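Local coordinates for cytosol aminopeptidase (Coxiella burnetii, PDB 3IJ3), which probably acts as a manganese-dependent metalloaminopeptidase of the M17 family, removing residues from the amino ends of peptides, at residues A[159-162]-A[163-167]. Numbering follows the deposited sequence.
With SO4 (sulfate ion), chain H.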
ATOM      1  N   HIS A 159      47.988 -28.490   3.633  1.00 15.33           N
ATOM      2  CA  HIS A 159      46.840 -27.605   3.734  1.00 15.15           C
ATOM      3  C   HIS A 159      45.558 -28.327   4.077  1.00 14.09           C
ATOM      4  O   HIS A 159      44.514 -27.696   4.218  1.00 11.99           O
ATOM      5  CB  HIS A 159      46.630 -26.912   2.386  1.00 16.62           C
ATOM      6  CG  HIS A 159      47.829 -26.155   1.925  1.00 21.19           C
ATOM      7  ND1 HIS A 159      48.120 -24.888   2.382  1.00 25.31           N
ATOM      8  CD2 HIS A 159      48.827 -26.495   1.079  1.00 26.38           C
ATOM      9  CE1 HIS A 159      49.241 -24.474   1.819  1.00 28.03           C
ATOM     10  NE2 HIS A 159      49.695 -25.432   1.032  1.00 26.71           N
ATOM     11  N   ARG A 160      45.646 -29.635   4.263  1.00 12.96           N
ATOM     12  CA  ARG A 160      44.461 -30.468   4.450  1.00 13.82           C
ATOM     13  C   ARG A 160      43.616 -30.133   5.666  1.00 12.63           C
ATOM     14  O   ARG A 160      42.385 -30.000   5.543  1.00 11.08           O
ATOM     15  CB  ARG A 160      44.884 -31.929   4.467  1.00 14.98           C
ATOM     16  CG  ARG A 160      43.769 -32.959   4.364  1.00 19.04           C
ATOM     17  CD  ARG A 160      44.431 -34.322   4.072  1.00 23.65           C
ATOM     18  NE  ARG A 160      45.149 -34.317   2.778  1.00 25.99           N
ATOM     19  CZ  ARG A 160      46.057 -35.231   2.398  1.00 29.78           C
ATOM     20  NH1 ARG A 160      46.389 -36.225   3.222  1.00 29.18           N
ATOM     21  NH2 ARG A 160      46.663 -35.142   1.201  1.00 24.59           N
ATOM     22  N   LYS A 161      44.253 -29.993   6.832  1.00 11.02           N
ATOM     23  CA  LYS A 161      43.515 -29.694   8.055  1.00 12.28           C
ATOM     24  C   LYS A 161      42.820 -28.322   7.979  1.00 10.99           C
ATOM     25  O   LYS A 161      41.632 -28.187   8.293  1.00  8.98           O
ATOM     26  CB  LYS A 161      44.424 -29.727   9.288  1.00 12.77           C
ATOM     27  CG  LYS A 161      43.639 -29.604  10.629  1.00 16.27           C
ATOM     28  CD  LYS A 161      44.524 -29.358  11.826  1.00 21.23           C
ATOM     29  CE  LYS A 161      43.763 -29.521  13.130  1.00 24.30           C
ATOM     30  NZ  LYS A 161      42.445 -28.856  13.167  1.00 19.69           N
ATOM     31  N   ARG A 162      43.563 -27.296   7.589  1.00 12.11           N
ATOM     32  CA  ARG A 162      42.981 -25.953   7.545  1.00 12.38           C
ATOM     33  C   ARG A 162      41.839 -25.866   6.539  1.00 10.62           C
ATOM     34  O   ARG A 162      40.791 -25.276   6.830  1.00  9.54           O
ATOM     35  CB  ARG A 162      44.043 -24.943   7.180  1.00 15.14           C
ATOM     36  CG  ARG A 162      43.591 -23.509   7.281  1.00 22.24           C
ATOM     37  CD  ARG A 162      43.478 -23.031   8.687  1.00 29.69           C
ATOM     38  NE  ARG A 162      44.770 -23.086   9.381  1.00 36.22           N
ATOM     39  CZ  ARG A 162      45.041 -22.441  10.512  1.00 39.47           C
ATOM     40  NH1 ARG A 162      46.243 -22.559  11.068  1.00 42.05           N
ATOM     41  NH2 ARG A 162      44.129 -21.655  11.078  1.00 38.36           N
ATOM     42  N   VAL A 163      42.033 -26.413   5.345  1.00  8.83           N
ATOM     43  CA  VAL A 163      40.977 -26.371   4.340  1.00 10.14           C
ATOM     44  C   VAL A 163      39.744 -27.201   4.775  1.00 10.11           C
ATOM     45  O   VAL A 163      38.603 -26.755   4.617  1.00 10.10           O
ATOM     46  CB  VAL A 163      41.501 -26.806   2.943  1.00 11.26           C
ATOM     47  CG1 VAL A 163      40.332 -27.025   1.989  1.00  8.75           C
ATOM     48  CG2 VAL A 163      42.495 -25.769   2.409  1.00 11.13           C
ATOM     49  N   THR A 164      39.990 -28.377   5.348  0.60 10.19           N
ATOM     50  CA  THR A 164      38.902 -29.245   5.791  0.60 10.81           C
ATOM     51  C   THR A 164      38.115 -28.604   6.931  0.60 10.07           C
ATOM     52  O   THR A 164      36.883 -28.596   6.908  0.60  9.80           O
ATOM     53  CB  THR A 164      39.406 -30.632   6.231  0.60 11.48           C
ATOM     54  OG1 THR A 164      40.086 -31.259   5.141  0.60 12.56           O
ATOM     55  CG2 THR A 164      38.229 -31.520   6.667  0.60 11.29           C
ATOM     56  N   ASP A 165      38.838 -28.049   7.899  1.00  8.54           N
ATOM     57  CA  ASP A 165      38.241 -27.385   9.064  1.00  9.26           C
ATOM     58  C   ASP A 165      37.304 -26.267   8.559  1.00  8.32           C
ATOM     59  O   ASP A 165      36.152 -26.161   9.000  1.00  8.97           O
ATOM     60  CB  ASP A 165      39.298 -26.768  10.008  1.00  9.04           C
ATOM     61  CG  ASP A 165      40.029 -27.793  10.881  1.00 10.98           C
ATOM     62  OD1 ASP A 165      39.655 -28.983  10.875  1.00 10.03           O
ATOM     63  OD2 ASP A 165      40.978 -27.391  11.591  1.00 12.28           O
ATOM     64  N   TRP A 166      37.792 -25.434   7.638  1.00  7.39           N
ATOM     65  CA  TRP A 166      36.957 -24.363   7.109  1.00  7.19           C
ATOM     66  C   TRP A 166      35.777 -24.856   6.280  1.00  7.94           C
ATOM     67  O   TRP A 166      34.678 -24.340   6.428  1.00  7.47           O
ATOM     68  CB  TRP A 166      37.759 -23.321   6.296  1.00  8.29           C
ATOM     69  CG  TRP A 166      38.354 -22.261   7.145  1.00  7.86           C
ATOM     70  CD1 TRP A 166      39.673 -22.014   7.352  1.00 13.06           C
ATOM     71  CD2 TRP A 166      37.635 -21.304   7.936  1.00  9.04           C
ATOM     72  NE1 TRP A 166      39.827 -20.957   8.217  1.00 12.11           N
ATOM     73  CE2 TRP A 166      38.587 -20.503   8.585  1.00  9.77           C
ATOM     74  CE3 TRP A 166      36.281 -21.049   8.147  1.00 11.31           C
ATOM     75  CZ2 TRP A 166      38.224 -19.466   9.442  1.00 12.30           C
ATOM     76  CZ3 TRP A 166      35.915 -20.026   9.002  1.00 10.36           C
ATOM     77  CH2 TRP A 166      36.885 -19.241   9.634  1.00 11.97           C
ATOM     78  N   LEU A 167      36.011 -25.830   5.406  1.00  8.10           N
ATOM     79  CA  LEU A 167      34.964 -26.326   4.531  1.00  9.51           C
ATOM     80  C   LEU A 167      33.837 -26.951   5.332  1.00  9.06           C
ATOM     81  O   LEU A 167      32.661 -26.638   5.111  1.00  8.70           O
ATOM     82  CB  LEU A 167      35.519 -27.350   3.548  1.00 11.52           C
ATOM     83  CG  LEU A 167      34.467 -27.943   2.594  1.00 16.55           C
ATOM     84  CD1 LEU A 167      34.653 -27.429   1.219  1.00 19.32           C
ATOM     85  CD2 LEU A 167      34.608 -29.457   2.560  1.00 24.58           C
TER
HETATM   86  S   SO4 H 465      46.565 -26.170  10.862  0.50 41.14           S
HETATM   87  O1  SO4 H 465      47.232 -27.002   9.857  0.50 35.78           O
HETATM   88  O2  SO4 H 465      46.728 -26.775  12.185  0.50 39.74           O
HETATM   89  O3  SO4 H 465      47.176 -24.848  10.886  0.50 38.06           O
HETATM   90  O4  SO4 H 465      45.148 -26.058  10.547  0.50 38.71           O
HETATM   91  O   HOH W   1      40.797 -30.861  12.416  1.00 31.95           O
HETATM   92  O   HOH W   2      42.372 -19.830   9.017  1.00 24.09           O
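Lys161 and Asp165, one helical turn apart, form an i to i+4 salt bridge. Lys161 NZ meets the syn lone pair of Asp165 OD2 at 2.6 Å. A bend at the last torsion of the otherwise extended lysine (chi4 -46°) turns the ammonium toward the carboxylate. A water accepts from NZ and donates to Asp165 OD1, so both carboxylate oxygens are engaged. Lys161 NZ also bonds Leu289 O, and Asp165 OD2 takes a bond from Gln290 NE2.

Arg160 O accepts from Thr164 N at 2.9 Å. In one of two deposited conformers of Thr164, Thr164 OG1 also donates to Arg160 O at 2.7 Å, from the opposite face of the carbonyl plane. Backbone bonds from Val163 to His159, Asp165 to Lys161 and Trp166 to Arg162 complete the alpha-helical pattern.

Arg162 and Trp166 run side by side, the guanidinium and indole planes 25° apart, with Arg162 CD 4.2 Å from Trp166 CD1. A water in the indole plane accepts from Trp166 NE1 and, weakly, from Arg162 NH2. The guanidinium pairs with Glu478. A sulfate, probably from the crystallisation liquor, lies with O4 over one guanidinium face.

Helix 157-178 follows strand 151-154 of the N-terminal sheet. Here it packs against helices 123-135, 275-289 and 470-481, joining the N-terminal region to the catalytic one.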